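Histidine-rich glycoprotein (PDB 4CCV) binds ligands such as heme, heparin, thrombospondin, plasminogen and divalent metal ions in plasma and acts as an adapter protein implicated in regulating coagulation, fibrinolysis and angiogenesis. Local coordinates at residues R51-V56 with R78-F83. Sequence-based numbering, arbitrary orientation.
Sequences RTNYYV and RADLSF
Tyr55 CB, not its ring, lies over one face of the Arg78 guanidinium, nearer the margin than the middle; the Tyr55 ring lies alongside the Asp80 side chain, the two heading in one direction. Ring and carboxylate planes are 32° apart, and Tyr55 CE1 comes within 3.4 Å of Asp80 CG. The Arg51 guanidinium is met at its edge: NH1 donates in plane to Ser82 OG (2.7 Å), and a second partner, Asp95, forms a salt bridge with that same nitrogen. A bend at chi2 (-84°) carries the Arg51 CD back to Ser82, where it too lies close to OG. Between these groups the Asn53 ND2 reaches across to Asp80, donating almost in its amide plane to the syn lone pair of OD1 at 2.7 Å. Arg78 has its main polar partner in Asp57, through a salt bridge from NE.

On the other surface of the sheet, the Phe83 ring takes Thr52 O at its edge. The Tyr54 side chain crosses that of Phe83 nearly at right angles, and Phe83 CD2 lies near the plane of the Tyr54 ring, at its edge, 3.6 Å from Tyr54 CD1. The Tyr54 ring also meets that of Phe14. Farther along, Val56 CG2 packs on Leu81 CD1 at 3.6 Å.

Three hydrogen-bonded pairs, Thr52 with Phe83, Tyr54 with Leu81 and Val56 with Ala79, hold the backbones together, each closed by two N-H...O bonds; Leu81 N to Tyr54 O measures 2.8 Å. The strands run antiparallel at 164°. They belong to the hairpin of strands 51-62 and 73-84 in the second cystatin domain; the face carrying Ala79 and Leu81 packs on helix 15-27 through Ala21 and Ser17, as in the cystatin fold, where an antiparallel sheet wraps a helix.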
loop_
_atom_site.group_PDB
_atom_site.type_symbol
_atom_site.label_atom_id
_atom_site.label_comp_id
_atom_site.label_asym_id
_atom_site.label_seq_id
_atom_site.Cartn_x
_atom_site.Cartn_y
_atom_site.Cartn_z
ATOM N N ARG A 51 -17.078 -5.569 11.101
ATOM C CA ARG A 51 -16.342 -5.629 9.854
ATOM C C ARG A 51 -15.202 -6.599 10.002
ATOM O O ARG A 51 -14.786 -6.932 11.117
ATOM C CB ARG A 51 -15.772 -4.257 9.501
ATOM C CG ARG A 51 -16.845 -3.186 9.308
ATOM C CD ARG A 51 -17.412 -3.217 7.904
ATOM N NE ARG A 51 -18.316 -2.117 7.617
ATOM C CZ ARG A 51 -17.982 -0.880 7.231
ATOM N NH1 ARG A 51 -16.715 -0.461 7.113
ATOM N NH2 ARG A 51 -18.964 -0.007 7.011
ATOM N N THR A 52 -14.740 -7.065 8.845
ATOM C CA THR A 52 -13.471 -7.677 8.668
ATOM C C THR A 52 -12.574 -6.634 7.969
ATOM O O THR A 52 -12.896 -6.151 6.889
ATOM C CB THR A 52 -13.661 -8.991 7.903
ATOM O OG1 THR A 52 -14.374 -9.856 8.783
ATOM C CG2 THR A 52 -12.329 -9.662 7.612
ATOM N N ASN A 53 -11.500 -6.247 8.640
ATOM C CA ASN A 53 -10.505 -5.349 8.059
ATOM C C ASN A 53 -9.284 -6.101 7.577
ATOM O O ASN A 53 -8.754 -6.963 8.287
ATOM C CB ASN A 53 -10.143 -4.270 9.089
ATOM C CG ASN A 53 -11.267 -3.288 9.314
ATOM O OD1 ASN A 53 -12.174 -3.469 10.147
ATOM N ND2 ASN A 53 -11.232 -2.248 8.581
ATOM N N TYR A 54 -8.816 -5.790 6.370
ATOM C CA TYR A 54 -7.521 -6.299 5.867
ATOM C C TYR A 54 -6.611 -5.128 5.714
ATOM O O TYR A 54 -7.007 -4.132 5.131
ATOM C CB TYR A 54 -7.636 -6.990 4.489
ATOM C CG TYR A 54 -8.415 -8.268 4.521
ATOM C CD1 TYR A 54 -9.795 -8.236 4.451
ATOM C CD2 TYR A 54 -7.788 -9.497 4.668
ATOM C CE1 TYR A 54 -10.544 -9.401 4.502
ATOM C CE2 TYR A 54 -8.520 -10.677 4.739
ATOM C CZ TYR A 54 -9.909 -10.620 4.628
ATOM O OH TYR A 54 -10.693 -11.733 4.708
ATOM N N TYR A 55 -5.402 -5.252 6.248
ATOM C CA TYR A 55 -4.391 -4.204 6.198
ATOM C C TYR A 55 -3.339 -4.711 5.245
ATOM O O TYR A 55 -2.661 -5.729 5.500
ATOM C CB TYR A 55 -3.827 -3.869 7.593
ATOM C CG TYR A 55 -4.935 -3.337 8.509
ATOM C CD1 TYR A 55 -5.272 -1.985 8.529
ATOM C CD2 TYR A 55 -5.644 -4.181 9.344
ATOM C CE1 TYR A 55 -6.287 -1.509 9.374
ATOM C CE2 TYR A 55 -6.674 -3.710 10.169
ATOM C CZ TYR A 55 -6.969 -2.370 10.199
ATOM O OH TYR A 55 -8.028 -1.894 10.994
ATOM N N VAL A 56 -3.327 -4.100 4.066
ATOM C CA VAL A 56 -2.485 -4.559 2.981
ATOM C C VAL A 56 -1.302 -3.625 2.968
ATOM O O VAL A 56 -1.498 -2.461 2.648
ATOM C CB VAL A 56 -3.199 -4.472 1.640
ATOM C CG1 VAL A 56 -2.281 -4.943 0.512
ATOM C CG2 VAL A 56 -4.442 -5.343 1.664
ATOM N N ARG A 78 0.053 1.540 3.455
ATOM C CA ARG A 78 -0.884 0.621 4.069
ATOM C C ARG A 78 -2.271 1.025 3.602
ATOM O O ARG A 78 -2.646 2.178 3.740
ATOM C CB ARG A 78 -0.830 0.677 5.613
ATOM C CG ARG A 78 -1.966 -0.108 6.260
ATOM C CD ARG A 78 -1.820 -0.361 7.753
ATOM N NE ARG A 78 -0.861 -1.440 7.954
ATOM C CZ ARG A 78 -0.571 -1.981 9.132
ATOM N NH1 ARG A 78 -1.109 -1.512 10.253
ATOM N NH2 ARG A 78 0.321 -2.964 9.213
ATOM N N ALA A 79 -3.015 0.052 3.086
ATOM C CA ALA A 79 -4.412 0.193 2.764
ATOM C C ALA A 79 -5.234 -0.616 3.739
ATOM O O ALA A 79 -5.090 -1.835 3.873
ATOM C CB ALA A 79 -4.705 -0.252 1.331
ATOM N N ASP A 80 -6.181 0.053 4.346
ATOM C CA ASP A 80 -7.086 -0.595 5.265
ATOM C C ASP A 80 -8.358 -0.862 4.485
ATOM O O ASP A 80 -9.108 0.085 4.221
ATOM C CB ASP A 80 -7.379 0.294 6.464
ATOM C CG ASP A 80 -8.597 -0.200 7.294
ATOM O OD1 ASP A 80 -9.135 -1.338 7.085
ATOM O OD2 ASP A 80 -9.047 0.587 8.141
ATOM N N LEU A 81 -8.651 -2.117 4.173
ATOM C CA LEU A 81 -9.907 -2.450 3.455
ATOM C C LEU A 81 -10.925 -3.020 4.453
ATOM O O LEU A 81 -10.657 -3.996 5.163
ATOM C CB LEU A 81 -9.664 -3.491 2.371
ATOM C CG LEU A 81 -8.384 -3.266 1.532
ATOM C CD1 LEU A 81 -7.882 -4.546 0.838
ATOM C CD2 LEU A 81 -8.637 -2.222 0.513
ATOM N N SER A 82 -12.059 -2.356 4.538
ATOM C CA SER A 82 -13.075 -2.741 5.466
ATOM C C SER A 82 -14.236 -3.412 4.737
ATOM O O SER A 82 -14.836 -2.844 3.819
ATOM C CB SER A 82 -13.560 -1.496 6.206
ATOM O OG SER A 82 -14.475 -1.876 7.179
ATOM N N PHE A 83 -14.533 -4.629 5.150
ATOM C CA PHE A 83 -15.522 -5.461 4.488
ATOM C C PHE A 83 -16.684 -5.821 5.403
ATOM O O PHE A 83 -16.540 -6.152 6.589
ATOM C CB PHE A 83 -14.940 -6.795 3.959
ATOM C CG PHE A 83 -14.014 -6.628 2.804
ATOM C CD1 PHE A 83 -14.501 -6.639 1.495
ATOM C CD2 PHE A 83 -12.626 -6.451 3.018
ATOM C CE1 PHE A 83 -13.639 -6.471 0.427
ATOM C CE2 PHE A 83 -11.779 -6.274 1.950
ATOM C CZ PHE A 83 -12.273 -6.305 0.657
#